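Local coordinates for protein hydroxyethylthiazole kinase (Pyrococcus horikoshii, PDB 3HPD) that probably phosphorylates the hydroxyl group of 4-methyl-5-beta-hydroxyethylthiazole with ATP, a magnesium-dependent step of thiamine diphosphate biosynthesis, at residues Asn23-Asn28 against Ile64-Ser69. Numbering follows the deposited sequence.
Sequences NFVVMN and IGTLDS
The hydroxyl of Thr66 accepts a hydrogen bond from the backbone N-H of Phe24, with Phe24 N 3.0 Å from Thr66 OG1 and a nearly straight N-H...O angle of 162°. A chi1 of 57°, between the backbone N and the carbonyl carbon, places OG1 where it meets this N-H and also touches CB of Asn23 at 3.2 Å. CD2 of the Phe24 ring comes obliquely onto the same oxygen. On the methyl branch, Thr66 CG2 packs 3.8 Å from Asn23 CB and reaches CG2 of Val25 more loosely, at 4.3 Å. An alanine here, lacking OG1 and CG2, would probably leave the Phe24 N-H without its acceptor and open a gap where the methyl met Asn23 and Val25. The carboxamide of Asn23 turns OD1 to its own segment, where Val25 N gives Asn23 OD1 a weak hydrogen bond of 2.8 Å, an Asx-turn-like closure of the bend before helix 27-37. A second weak bond runs from Val26 N to Asn23 OD1 at 3.0 Å. Asn23 ND2 passes near CA of Gly65 at 3.8 Å and bonds to OD1 of Asn63, which also takes the Gly65 N-H; one carboxamide oxygen thereby links the two loops. The Phe24 ring meets Trp71 and, edge-to-face, Phe24 of each neighbouring subunit, so segment 23-28 is itself part of the trimer interface. The loops follow adjacent parallel strands, 17-21 and 59-63; the side chain of Val25 lies about 6 Å from Gly192, a predicted substrate-binding residue, placing these strand-to-helix connections beside the probable thiazole pocket of a ribokinase-like alpha/beta fold.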
# COMPACT_ATOMS: atom_id res chain seq x y z
N ASN A 23 1.24 9.25 4.55
CA ASN A 23 1.23 9.24 3.09
C ASN A 23 0.83 7.89 2.48
O ASN A 23 0.96 6.84 3.11
CB ASN A 23 2.59 9.72 2.55
CG ASN A 23 3.68 8.67 2.61
OD1 ASN A 23 3.60 7.64 1.94
ND2 ASN A 23 4.72 8.93 3.40
N PHE A 24 0.32 7.95 1.25
CA PHE A 24 -0.17 6.77 0.56
C PHE A 24 0.81 5.64 0.33
O PHE A 24 0.41 4.48 0.24
CB PHE A 24 -0.77 7.19 -0.79
CG PHE A 24 -1.89 8.18 -0.66
CD1 PHE A 24 -3.01 7.88 0.10
CD2 PHE A 24 -1.82 9.41 -1.30
CE1 PHE A 24 -4.05 8.81 0.24
CE2 PHE A 24 -2.85 10.35 -1.17
CZ PHE A 24 -3.97 10.04 -0.40
N VAL A 25 2.09 5.96 0.24
CA VAL A 25 3.11 4.95 0.00
C VAL A 25 3.41 4.11 1.24
O VAL A 25 3.80 2.95 1.12
CB VAL A 25 4.42 5.61 -0.48
CG1 VAL A 25 5.48 4.55 -0.76
CG2 VAL A 25 4.16 6.43 -1.73
N VAL A 26 3.21 4.68 2.42
CA VAL A 26 3.54 3.96 3.65
C VAL A 26 2.38 3.55 4.56
O VAL A 26 2.60 3.13 5.70
CB VAL A 26 4.54 4.79 4.48
CG1 VAL A 26 5.71 5.24 3.59
CG2 VAL A 26 3.84 6.01 5.10
N MET A 27 1.16 3.65 4.05
CA MET A 27 -0.03 3.28 4.82
C MET A 27 0.04 1.89 5.45
O MET A 27 -0.09 1.74 6.67
CB MET A 27 -1.27 3.36 3.93
CG MET A 27 -1.76 4.77 3.61
SD MET A 27 -2.78 5.48 4.93
CE MET A 27 -2.93 7.20 4.35
N ASN A 28 0.24 0.88 4.62
CA ASN A 28 0.29 -0.51 5.09
C ASN A 28 1.57 -0.83 5.83
O ASN A 28 1.60 -1.48 6.87
CB ASN A 28 0.19 -1.44 3.88
CG ASN A 28 0.09 -2.88 4.27
OD1 ASN A 28 1.10 -3.60 4.34
ND2 ASN A 28 -1.12 -3.33 4.56
N ILE A 64 3.95 14.04 5.82
CA ILE A 64 3.51 14.80 4.64
C ILE A 64 3.97 14.27 3.28
O ILE A 64 3.89 14.98 2.28
CB ILE A 64 3.97 16.27 4.74
CG1 ILE A 64 5.51 16.34 4.66
CG2 ILE A 64 3.49 16.88 6.04
CD1 ILE A 64 6.06 17.76 4.67
N GLY A 65 4.42 13.02 3.24
CA GLY A 65 4.92 12.42 2.01
C GLY A 65 4.11 12.59 0.73
O GLY A 65 4.68 12.75 -0.36
N THR A 66 2.78 12.53 0.84
CA THR A 66 1.92 12.67 -0.34
C THR A 66 0.78 13.63 -0.03
O THR A 66 -0.37 13.37 -0.36
CB THR A 66 1.31 11.32 -0.76
OG1 THR A 66 0.57 10.76 0.34
CG2 THR A 66 2.40 10.34 -1.19
N LEU A 67 1.11 14.76 0.59
CA LEU A 67 0.09 15.74 0.95
C LEU A 67 -0.55 16.51 -0.19
O LEU A 67 -0.05 16.52 -1.32
CB LEU A 67 0.66 16.75 1.96
CG LEU A 67 1.96 17.51 1.67
CD1 LEU A 67 2.30 17.53 0.18
CD2 LEU A 67 1.83 18.93 2.21
N ASP A 68 -1.67 17.14 0.12
CA ASP A 68 -2.39 18.01 -0.80
C ASP A 68 -3.16 18.98 0.10
O ASP A 68 -3.05 18.89 1.33
CB ASP A 68 -3.32 17.24 -1.76
CG ASP A 68 -4.38 16.40 -1.06
OD1 ASP A 68 -4.91 16.83 -0.01
OD2 ASP A 68 -4.70 15.31 -1.58
N SER A 69 -3.91 19.91 -0.48
CA SER A 69 -4.63 20.89 0.32
C SER A 69 -5.57 20.26 1.35
O SER A 69 -5.69 20.76 2.47
CB SER A 69 -5.41 21.86 -0.58
OG SER A 69 -6.35 21.17 -1.39